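Local coordinates for hydrolase family protein (Deinococcus radiodurans R1, PDB 3CNH) that probably acts as a phosphatase of the haloacid dehalogenase-like superfamily, at residues A6-I11 with R103-N108; E49-R54 with G138-N143; V80-S85 with R112-Y117. All blocks are in the same frame, centred on the assembly; numbering follows the deposited sequence. Where two conformers were deposited one is given.

Interaction 1 of 3, residues A6-I11 with R103-N108; sequences ALFWDI and RMYSLN. With NA (sodium ion), chain C; PO4 (phosphate ion), chain D.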
loop_
_atom_site.group_PDB
_atom_site.type_symbol
_atom_site.label_atom_id
_atom_site.label_comp_id
_atom_site.label_asym_id
_atom_site.label_seq_id
_atom_site.Cartn_x
_atom_site.Cartn_y
_atom_site.Cartn_z
ATOM N N ALA A 6 -11.765 -12.122 -8.475
ATOM C CA ALA A 6 -11.340 -10.862 -7.882
ATOM C C ALA A 6 -9.832 -10.736 -7.872
ATOM O O ALA A 6 -9.151 -11.719 -7.681
ATOM C CB ALA A 6 -11.831 -10.776 -6.466
ATOM N N LEU A 7 -9.354 -9.516 -8.119
ATOM C CA LEU A 7 -7.920 -9.177 -7.963
ATOM C C LEU A 7 -7.760 -8.222 -6.802
ATOM O O LEU A 7 -8.551 -7.297 -6.592
ATOM C CB LEU A 7 -7.312 -8.540 -9.220
ATOM C CG LEU A 7 -7.172 -9.394 -10.476
ATOM C CD1 LEU A 7 -8.486 -9.388 -11.144
ATOM C CD2 LEU A 7 -6.076 -8.780 -11.360
ATOM N N PHE A 8 -6.736 -8.513 -6.006
ATOM C CA PHE A 8 -6.342 -7.717 -4.855
ATOM C C PHE A 8 -4.972 -7.129 -5.154
ATOM O O PHE A 8 -4.025 -7.840 -5.492
ATOM C CB PHE A 8 -6.262 -8.598 -3.609
ATOM C CG PHE A 8 -7.595 -9.119 -3.141
ATOM C CD1 PHE A 8 -8.166 -10.235 -3.737
ATOM C CD2 PHE A 8 -8.276 -8.500 -2.115
ATOM C CE1 PHE A 8 -9.406 -10.714 -3.316
ATOM C CE2 PHE A 8 -9.523 -8.970 -1.714
ATOM C CZ PHE A 8 -10.068 -10.071 -2.302
ATOM N N TRP A 9 -4.894 -5.812 -5.008
ATOM C CA TRP A 9 -3.706 -5.052 -5.372
ATOM C C TRP A 9 -3.035 -4.321 -4.222
ATOM O O TRP A 9 -3.628 -3.562 -3.481
ATOM C CB TRP A 9 -4.030 -3.975 -6.431
ATOM C CG TRP A 9 -4.432 -4.457 -7.776
ATOM C CD1 TRP A 9 -5.655 -4.952 -8.150
ATOM C CD2 TRP A 9 -3.612 -4.493 -8.951
ATOM N NE1 TRP A 9 -5.629 -5.327 -9.470
ATOM C CE2 TRP A 9 -4.392 -5.049 -9.992
ATOM C CE3 TRP A 9 -2.289 -4.152 -9.216
ATOM C CZ2 TRP A 9 -3.895 -5.216 -11.282
ATOM C CZ3 TRP A 9 -1.809 -4.304 -10.480
ATOM C CH2 TRP A 9 -2.599 -4.860 -11.497
ATOM N N ASP A 10 -1.765 -4.599 -4.129
ATOM C CA ASP A 10 -0.830 -3.803 -3.318
ATOM C C ASP A 10 -0.806 -2.451 -4.049
ATOM O O ASP A 10 -1.007 -2.382 -5.290
ATOM C CB ASP A 10 0.510 -4.540 -3.385
ATOM C CG ASP A 10 1.614 -3.904 -2.680
ATOM O OD1 ASP A 10 1.392 -3.221 -1.689
ATOM O OD2 ASP A 10 2.788 -4.193 -3.124
ATOM N N ILE A 11 -0.575 -1.380 -3.300
ATOM C CA ILE A 11 -0.476 -0.047 -3.934
ATOM C C ILE A 11 0.992 0.373 -4.047
ATOM O O ILE A 11 1.538 0.510 -5.125
ATOM C CB ILE A 11 -1.326 0.998 -3.259
ATOM C CG1 ILE A 11 -2.801 0.544 -3.283
ATOM C CG2 ILE A 11 -1.175 2.374 -3.948
ATOM C CD1 ILE A 11 -3.781 1.511 -2.616
ATOM N N ARG A 103 -13.554 -7.269 -11.089
ATOM C CA ARG A 103 -13.697 -6.658 -9.767
ATOM C C ARG A 103 -12.331 -6.701 -9.114
ATOM O O ARG A 103 -11.682 -7.739 -9.024
ATOM C CB ARG A 103 -14.677 -7.428 -8.900
ATOM C CG ARG A 103 -16.127 -7.325 -9.354
ATOM C CD ARG A 103 -17.013 -8.094 -8.416
ATOM N NE ARG A 103 -18.406 -7.983 -8.826
ATOM C CZ ARG A 103 -19.397 -8.539 -8.141
ATOM N NH1 ARG A 103 -19.127 -9.195 -7.033
ATOM N NH2 ARG A 103 -20.639 -8.409 -8.557
HETATM N N MSE A 104 -11.911 -5.541 -8.648
HETATM C CA MSE A 104 -10.595 -5.388 -8.050
HETATM C C MSE A 104 -10.653 -4.531 -6.804
HETATM O O MSE A 104 -11.461 -3.617 -6.678
HETATM C CB MSE A 104 -9.619 -4.812 -9.089
HETATM C CG MSE A 104 -9.743 -5.490 -10.434
HETATM SE SE MSE A 104 -8.275 -5.137 -11.667
HETATM C CE MSE A 104 -8.131 -3.237 -11.297
ATOM N N TYR A 105 -9.737 -4.825 -5.897
ATOM C CA TYR A 105 -9.702 -4.200 -4.574
ATOM C C TYR A 105 -8.257 -3.979 -4.160
ATOM O O TYR A 105 -7.366 -4.659 -4.655
ATOM C CB TYR A 105 -10.338 -5.166 -3.548
ATOM C CG TYR A 105 -11.687 -5.718 -3.948
ATOM C CD1 TYR A 105 -11.789 -6.846 -4.730
ATOM C CD2 TYR A 105 -12.855 -5.100 -3.556
ATOM C CE1 TYR A 105 -13.037 -7.321 -5.139
ATOM C CE2 TYR A 105 -14.095 -5.574 -3.914
ATOM C CZ TYR A 105 -14.191 -6.698 -4.714
ATOM O OH TYR A 105 -15.439 -7.174 -5.111
ATOM N N SER A 106 -8.022 -2.998 -3.296
ATOM C CA SER A 106 -6.664 -2.884 -2.720
ATOM C C SER A 106 -6.585 -3.785 -1.521
ATOM O O SER A 106 -7.578 -4.055 -0.821
ATOM C CB SER A 106 -6.249 -1.448 -2.311
ATOM O OG SER A 106 -6.731 -1.099 -1.019
ATOM N N LEU A 107 -5.357 -4.193 -1.257
ATOM C CA LEU A 107 -5.012 -4.909 -0.013
ATOM C C LEU A 107 -3.612 -4.401 0.299
ATOM O O LEU A 107 -2.636 -4.812 -0.327
ATOM C CB LEU A 107 -5.072 -6.431 -0.175
ATOM C CG LEU A 107 -4.942 -7.190 1.138
ATOM C CD1 LEU A 107 -6.194 -6.981 2.021
ATOM C CD2 LEU A 107 -4.713 -8.695 0.967
ATOM N N ASN A 108 -3.549 -3.406 1.170
ATOM C CA ASN A 108 -2.324 -2.620 1.309
ATOM C C ASN A 108 -2.125 -2.046 2.663
ATOM O O ASN A 108 -3.070 -1.919 3.450
ATOM C CB ASN A 108 -2.336 -1.452 0.296
ATOM C CG ASN A 108 -3.346 -0.353 0.654
ATOM O OD1 ASN A 108 -4.557 -0.588 0.729
ATOM N ND2 ASN A 108 -2.839 0.873 0.858
HETATM NA NA NA C . 4.489 -3.091 -1.875
HETATM P P PO4 D . 1.648 -1.179 0.408
HETATM O O1 PO4 D . 1.063 -2.328 1.092
HETATM O O2 PO4 D . 2.851 -1.636 -0.425
HETATM O O3 PO4 D . 0.674 -0.278 -0.366
HETATM O O4 PO4 D . 2.324 -0.220 1.388
HETATM O O HOH W 1 6.381 -1.845 -1.301
HETATM O O HOH W 2 4.563 -4.755 -0.359
#
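A6-W9 and R103-N108 are neighbouring strands in the middle of the parallel sheet of the haloacid dehalogenase (HAD) fold, and they run side by side into the metal site. Their ladder is staggered in the parallel manner: L7 gives its N to R103 O (3.1 Å) and its O to Y105 N, then W9 N reaches Y105 O at 2.8 Å. The last rung is L107 N to W9 O (2.9 Å).

On one face of the sheet L7 and selenomethionine M104 lie side by side and point the same way. The chain of M104 crosses to the W9 indole, where SE sits 3.4 Å from NE1, an oblique Met-aromatic contact. That NE1 is buried and has no hydrogen-bond partner in the model. The other face carries A6, F8 and Y105. The F8 and Y105 rings are tilted by 29° and slid well apart, with centroids 5.6 Å from each other, so CD2 of F8 meets Y105 CB rather than the middle of the ring; helix 144-154 packs on F8 from outside the pair.

Past the ladder, D10 lies where HAD enzymes keep their nucleophilic aspartate, consistent with that role here. Its OD2 binds the sodium ion at 2.4 Å, with G12, D166, two waters and the phosphate completing the site, while OD1 pairs with K141. Beside it I11 CD1 rests on the N108 amide: chi1 of 71° sets N108 CG between the backbone N and the carbonyl carbon, 3.8 Å from that methyl. The amide oxygen, N108 OD1, receives S106 OG at 2.8 Å, the donor standing above the amide plane.

Interaction 2 of 3, residues E49-R54 with G138-N143; sequences ELELGR and GVMKPN. With PO4 (phosphate ion), chain D.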
loop_
_atom_site.group_PDB
_atom_site.type_symbol
_atom_site.label_atom_id
_atom_site.label_comp_id
_atom_site.label_asym_id
_atom_site.label_seq_id
_atom_site.Cartn_x
_atom_site.Cartn_y
_atom_site.Cartn_z
ATOM N N GLU A 49 1.862 1.524 14.601
ATOM C CA GLU A 49 0.560 1.909 15.113
ATOM C C GLU A 49 -0.117 2.914 14.198
ATOM O O GLU A 49 -1.336 2.929 14.059
ATOM C CB GLU A 49 0.643 2.390 16.544
ATOM C CG GLU A 49 0.928 1.265 17.552
ATOM C CD GLU A 49 -0.226 0.313 17.736
ATOM O OE1 GLU A 49 -0.572 -0.443 16.790
ATOM O OE2 GLU A 49 -0.803 0.322 18.807
ATOM N N LEU A 50 0.687 3.712 13.513
ATOM C CA LEU A 50 0.134 4.656 12.530
ATOM C C LEU A 50 -0.434 3.843 11.351
ATOM O O LEU A 50 -1.516 4.068 10.844
ATOM C CB LEU A 50 1.234 5.603 12.026
ATOM C CG LEU A 50 0.715 6.629 10.998
ATOM C CD1 LEU A 50 -0.338 7.534 11.558
ATOM C CD2 LEU A 50 1.891 7.397 10.429
ATOM N N GLU A 51 0.372 2.914 10.897
ATOM C CA GLU A 51 0.023 2.013 9.789
ATOM C C GLU A 51 -1.280 1.228 10.069
ATOM O O GLU A 51 -2.085 0.943 9.165
ATOM C CB GLU A 51 1.233 1.079 9.551
ATOM C CG GLU A 51 1.163 0.100 8.403
ATOM C CD GLU A 51 2.433 -0.749 8.322
ATOM O OE1 GLU A 51 3.358 -0.591 9.181
ATOM O OE2 GLU A 51 2.506 -1.579 7.395
ATOM N N LEU A 52 -1.480 0.888 11.328
ATOM C CA LEU A 52 -2.648 0.108 11.771
ATOM C C LEU A 52 -3.850 0.960 12.161
ATOM O O LEU A 52 -4.883 0.464 12.586
ATOM C CB LEU A 52 -2.270 -0.817 12.953
ATOM C CG LEU A 52 -1.329 -1.973 12.546
ATOM C CD1 LEU A 52 -0.664 -2.668 13.711
ATOM C CD2 LEU A 52 -2.143 -3.003 11.715
ATOM N N GLY A 53 -3.676 2.271 12.035
ATOM C CA GLY A 53 -4.736 3.227 12.323
ATOM C C GLY A 53 -5.116 3.398 13.775
ATOM O O GLY A 53 -6.217 3.844 14.095
ATOM N N ARG A 54 -4.171 3.060 14.661
ATOM C CA ARG A 54 -4.387 3.118 16.099
ATOM C C ARG A 54 -3.710 4.338 16.751
ATOM O O ARG A 54 -3.832 4.577 17.958
ATOM C CB ARG A 54 -4.013 1.810 16.767
ATOM C CG ARG A 54 -4.916 0.642 16.324
ATOM C CD ARG A 54 -6.377 0.885 16.600
ATOM N NE ARG A 54 -6.680 1.207 17.987
ATOM C CZ ARG A 54 -6.844 0.309 18.958
ATOM N NH1 ARG A 54 -6.760 -0.987 18.708
ATOM N NH2 ARG A 54 -7.106 0.726 20.187
ATOM N N GLY A 138 -7.034 -2.538 10.908
ATOM C CA GLY A 138 -6.327 -2.880 12.157
ATOM C C GLY A 138 -5.444 -4.119 12.132
ATOM O O GLY A 138 -4.988 -4.597 13.174
ATOM N N VAL A 139 -5.185 -4.593 10.931
ATOM C CA VAL A 139 -4.234 -5.702 10.660
ATOM C C VAL A 139 -3.471 -5.305 9.407
ATOM O O VAL A 139 -3.922 -4.453 8.651
ATOM C CB VAL A 139 -4.883 -7.124 10.513
ATOM C CG1 VAL A 139 -5.269 -7.677 11.902
ATOM C CG2 VAL A 139 -6.071 -7.033 9.612
HETATM N N MSE A 140 -2.307 -5.905 9.214
HETATM C CA MSE A 140 -1.418 -5.551 8.105
HETATM C C MSE A 140 -0.819 -6.788 7.440
HETATM O O MSE A 140 -0.639 -7.827 8.060
HETATM C CB MSE A 140 -0.268 -4.646 8.605
HETATM C CG MSE A 140 0.673 -5.416 9.434
HETATM SE SE MSE A 140 2.251 -4.340 9.952
HETATM C CE MSE A 140 1.408 -3.351 11.013
ATOM N N LYS A 141 -0.560 -6.681 6.147
ATOM C CA LYS A 141 0.233 -7.690 5.481
ATOM C C LYS A 141 1.552 -7.698 6.245
ATOM O O LYS A 141 2.017 -6.638 6.674
ATOM C CB LYS A 141 0.476 -7.305 4.018
ATOM C CG LYS A 141 -0.748 -7.267 3.173
ATOM C CD LYS A 141 -0.409 -6.925 1.702
ATOM C CE LYS A 141 0.161 -5.577 1.570
ATOM N NZ LYS A 141 0.295 -5.089 0.175
ATOM N N PRO A 142 2.227 -8.841 6.330
ATOM C CA PRO A 142 1.960 -10.130 5.702
ATOM C C PRO A 142 1.169 -11.097 6.585
ATOM O O PRO A 142 1.226 -12.309 6.409
ATOM C CB PRO A 142 3.380 -10.684 5.511
ATOM C CG PRO A 142 4.069 -10.245 6.729
ATOM C CD PRO A 142 3.535 -8.841 7.005
ATOM N N ASN A 143 0.477 -10.548 7.565
ATOM C CA ASN A 143 -0.356 -11.375 8.471
ATOM C C ASN A 143 -1.354 -12.208 7.678
ATOM O O ASN A 143 -2.116 -11.667 6.868
ATOM C CB ASN A 143 -1.100 -10.493 9.462
ATOM C CG ASN A 143 -1.779 -11.276 10.576
ATOM O OD1 ASN A 143 -1.992 -12.494 10.484
ATOM N ND2 ASN A 143 -2.166 -10.563 11.630
HETATM P P PO4 D . 1.648 -1.179 0.408
HETATM O O1 PO4 D . 1.063 -2.328 1.092
HETATM O O2 PO4 D . 2.851 -1.636 -0.425
HETATM O O3 PO4 D . 0.674 -0.278 -0.366
HETATM O O4 PO4 D . 2.324 -0.220 1.388
#
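L52 and M140 carry the apolar part of a surface contact between the end of helix 36-51, in the helical cap region of this HAD protein, and the loop G138-N143 that holds the core's lysine. The two side chains cross at about a right angle. M140, a selenomethionine, bends at its third torsion (chi3 71°), which puts CE against the isobutyl group: it lies 3.4 Å from L52 CG and 3.5 Å from L52 CD1, both tighter than usual for carbon pairs. The other methyl, L52 CD2, presses on the loop backbone instead, 3.5 Å from G138 C and equally near the carbonyl carbon of V139.

The E51 side chain also crosses that of M140 at about a right angle, bringing OE2 3.8 Å from SE; E51 has a second conformer, so this approach is tentative.

No hydrogen bond spans the two segments, and each holds its own shape. G53, with positive phi, closes the helix in a Schellman motif: R54 N returns to E49 O and G53 N to L50 O (3.1 Å). In the loop, N143 N bonds back to M140 O, across the cis peptide before P142, and N143 is the N-cap of helix 144-154, its OD1 taking A145 N.

K141 takes its charge to the phosphate site, where its NZ lies as the HAD motif lysine does. D165 forms a salt bridge with it there, and K141 NZ donates to O1 of the phosphate at 3.0 Å.

Interaction 3 of 3, residues V80-S85 with R112-Y117; sequences VMEEQS and RDLNEY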
loop_
_atom_site.group_PDB
_atom_site.type_symbol
_atom_site.label_atom_id
_atom_site.label_comp_id
_atom_site.label_asym_id
_atom_site.label_seq_id
_atom_site.Cartn_x
_atom_site.Cartn_y
_atom_site.Cartn_z
ATOM N N VAL A 80 5.092 17.578 2.361
ATOM C CA VAL A 80 6.274 16.970 1.735
ATOM C C VAL A 80 6.169 15.430 1.790
ATOM O O VAL A 80 6.571 14.719 0.854
ATOM C CB VAL A 80 7.597 17.521 2.333
ATOM C CG1 VAL A 80 8.792 16.804 1.712
ATOM C CG2 VAL A 80 7.698 19.049 2.089
HETATM N N MSE A 81 5.581 14.911 2.859
HETATM C CA MSE A 81 5.348 13.455 2.940
HETATM C C MSE A 81 4.483 13.031 1.760
HETATM O O MSE A 81 4.794 12.099 1.022
HETATM C CB MSE A 81 4.631 13.040 4.236
HETATM C CG MSE A 81 5.441 13.177 5.456
HETATM SE SE MSE A 81 4.465 12.652 7.064
HETATM C CE MSE A 81 3.853 10.975 6.461
ATOM N N GLU A 82 3.412 13.782 1.568
ATOM C CA GLU A 82 2.415 13.454 0.535
ATOM C C GLU A 82 3.037 13.440 -0.854
ATOM O O GLU A 82 2.765 12.567 -1.707
ATOM C CB GLU A 82 1.215 14.407 0.635
ATOM C CG GLU A 82 0.368 14.062 1.833
ATOM C CD GLU A 82 -0.772 15.032 2.060
ATOM O OE1 GLU A 82 -0.736 16.121 1.446
ATOM O OE2 GLU A 82 -1.662 14.683 2.866
ATOM N N GLU A 83 3.917 14.392 -1.060
ATOM C CA GLU A 83 4.591 14.558 -2.347
ATOM C C GLU A 83 5.543 13.457 -2.750
ATOM O O GLU A 83 5.986 13.416 -3.910
ATOM C CB GLU A 83 5.347 15.877 -2.399
ATOM C CG GLU A 83 4.378 17.020 -2.392
ATOM C CD GLU A 83 5.037 18.300 -2.049
ATOM O OE1 GLU A 83 6.259 18.282 -1.765
ATOM O OE2 GLU A 83 4.317 19.319 -2.041
ATOM N N GLN A 84 5.848 12.577 -1.819
ATOM C CA GLN A 84 6.742 11.445 -2.110
ATOM C C GLN A 84 6.022 10.443 -3.003
ATOM O O GLN A 84 6.661 9.626 -3.651
ATOM C CB GLN A 84 7.209 10.716 -0.854
ATOM C CG GLN A 84 7.976 11.633 0.089
ATOM C CD GLN A 84 9.068 12.340 -0.599
ATOM O OE1 GLN A 84 10.016 11.711 -1.064
ATOM N NE2 GLN A 84 8.969 13.679 -0.680
ATOM N N SER A 85 4.699 10.525 -3.028
ATOM C CA SER A 85 3.873 9.572 -3.798
ATOM C C SER A 85 3.832 9.976 -5.248
ATOM O O SER A 85 3.454 11.076 -5.589
ATOM C CB SER A 85 2.462 9.475 -3.226
ATOM O OG SER A 85 2.474 8.846 -1.946
ATOM N N ARG A 112 -3.717 6.201 7.271
ATOM C CA ARG A 112 -4.964 6.737 6.703
ATOM C C ARG A 112 -4.779 7.980 5.838
ATOM O O ARG A 112 -5.303 8.068 4.729
ATOM C CB ARG A 112 -5.971 7.049 7.826
ATOM C CG ARG A 112 -7.311 7.606 7.363
ATOM C CD ARG A 112 -8.115 8.051 8.598
ATOM N NE ARG A 112 -9.244 8.929 8.293
ATOM C CZ ARG A 112 -10.390 8.545 7.738
ATOM N NH1 ARG A 112 -10.569 7.295 7.338
ATOM N NH2 ARG A 112 -11.351 9.435 7.532
ATOM N N ASP A 113 -4.054 8.953 6.370
ATOM C CA ASP A 113 -3.938 10.222 5.668
ATOM C C ASP A 113 -3.218 10.089 4.323
ATOM O O ASP A 113 -3.736 10.541 3.269
ATOM C CB ASP A 113 -3.330 11.287 6.585
ATOM C CG ASP A 113 -4.206 11.582 7.796
ATOM O OD1 ASP A 113 -5.447 11.714 7.669
ATOM O OD2 ASP A 113 -3.638 11.658 8.886
ATOM N N LEU A 114 -2.094 9.403 4.318
ATOM C CA LEU A 114 -1.353 9.193 3.057
ATOM C C LEU A 114 -2.160 8.320 2.130
ATOM O O LEU A 114 -2.190 8.537 0.934
ATOM C CB LEU A 114 0.038 8.577 3.217
ATOM C CG LEU A 114 1.168 9.485 3.694
ATOM C CD1 LEU A 114 2.495 8.693 3.742
ATOM C CD2 LEU A 114 1.288 10.703 2.822
ATOM N N ASN A 115 -2.831 7.341 2.687
ATOM C CA ASN A 115 -3.654 6.424 1.849
ATOM C C ASN A 115 -4.701 7.205 1.066
ATOM O O ASN A 115 -4.845 7.098 -0.154
ATOM C CB ASN A 115 -4.364 5.360 2.712
ATOM C CG ASN A 115 -4.844 4.175 1.889
ATOM O OD1 ASN A 115 -4.078 3.593 1.083
ATOM N ND2 ASN A 115 -6.095 3.775 2.129
ATOM N N GLU A 116 -5.388 8.075 1.767
ATOM C CA GLU A 116 -6.516 8.848 1.177
ATOM C C GLU A 116 -5.992 9.874 0.190
ATOM O O GLU A 116 -6.575 10.082 -0.858
ATOM C CB GLU A 116 -7.444 9.364 2.287
ATOM C CG GLU A 116 -8.141 8.088 2.829
ATOM C CD GLU A 116 -9.155 8.291 3.911
ATOM O OE1 GLU A 116 -9.295 9.433 4.400
ATOM O OE2 GLU A 116 -9.785 7.272 4.288
ATOM N N TYR A 117 -4.836 10.458 0.497
ATOM C CA TYR A 117 -4.203 11.400 -0.440
ATOM C C TYR A 117 -3.847 10.682 -1.738
ATOM O O TYR A 117 -4.054 11.178 -2.838
ATOM C CB TYR A 117 -2.939 12.030 0.174
ATOM C CG TYR A 117 -2.088 12.731 -0.848
ATOM C CD1 TYR A 117 -2.321 14.060 -1.173
ATOM C CD2 TYR A 117 -1.062 12.069 -1.501
ATOM C CE1 TYR A 117 -1.560 14.710 -2.126
ATOM C CE2 TYR A 117 -0.295 12.705 -2.479
ATOM C CZ TYR A 117 -0.550 14.040 -2.771
ATOM O OH TYR A 117 0.191 14.713 -3.686
HETATM O O HOH W 3 2.107 13.479 -5.091
#
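Y117 OH and S85 O share one water, which lies 2.7 Å from the hydroxyl, in the plane of the phenol ring at its edge, and donates to S85 O at 2.8 Å. This bridge ties the segment after helix 74-83, part of the helical cap region, to helix 112-122 of the HAD core domain, the helix that follows strand 103-108. No direct hydrogen bond joins the two segments; packing does the rest.

The ring of Y117 is the main surface. CG of Y117 is anti to the backbone N (chi1 166°), and the ring reaches across to E82, whose CB stands over its centre. The CH-pi contact is almost exactly face-on: CB is 3.7 Å from the centroid and only 3° off the ring normal. From there the extended E82 chain continues over the same ring, and its carboxylate lies stacked, nearly parallel to it at 11°, with OE1 3.7 Å from Y117 CD1. The backbone joins in too, E82 O coming within 3.2 Å of Y117 CE2. At the ring edge S85 CB sits near the plane, while S85 OG bonds to R118, one residue further along the core helix. E82 OE2 has a long, weak ion pair with R78, a turn earlier in its own helix.

L114 also packs against the cap helix; it has a second conformer, so its distances are tentative. Its CD2 packs on the aliphatic part of E82, 3.6 Å from CG. M81, a selenomethionine that also touches W20 and L61, crosses L114 at about a right angle, and its terminal methyl CE meets L114 CD1 at 3.8 Å.

Interactions 1 and 3 are buried, whereas interaction 2 lies at the surface. The first lies mostly in the core sheet, held by backbone bonds, and ends in the metal site; the other two join cap region to core domain, and there side-chain packing takes over: methyl groups against a loop in interaction 2, a stacked phenol ring and one water in interaction 3. Both reach interaction 1 through polar side chains. K141 NZ of 138-143 forms a salt bridge with D10 OD1 (2.9 Å) and a probable hydrogen bond with L107 O. N115 OD1 of 112-117 probably accepts one from N108 ND2, at 3.0 Å. Interactions 2 and 3 do not touch, their nearest atoms being about 5 Å apart.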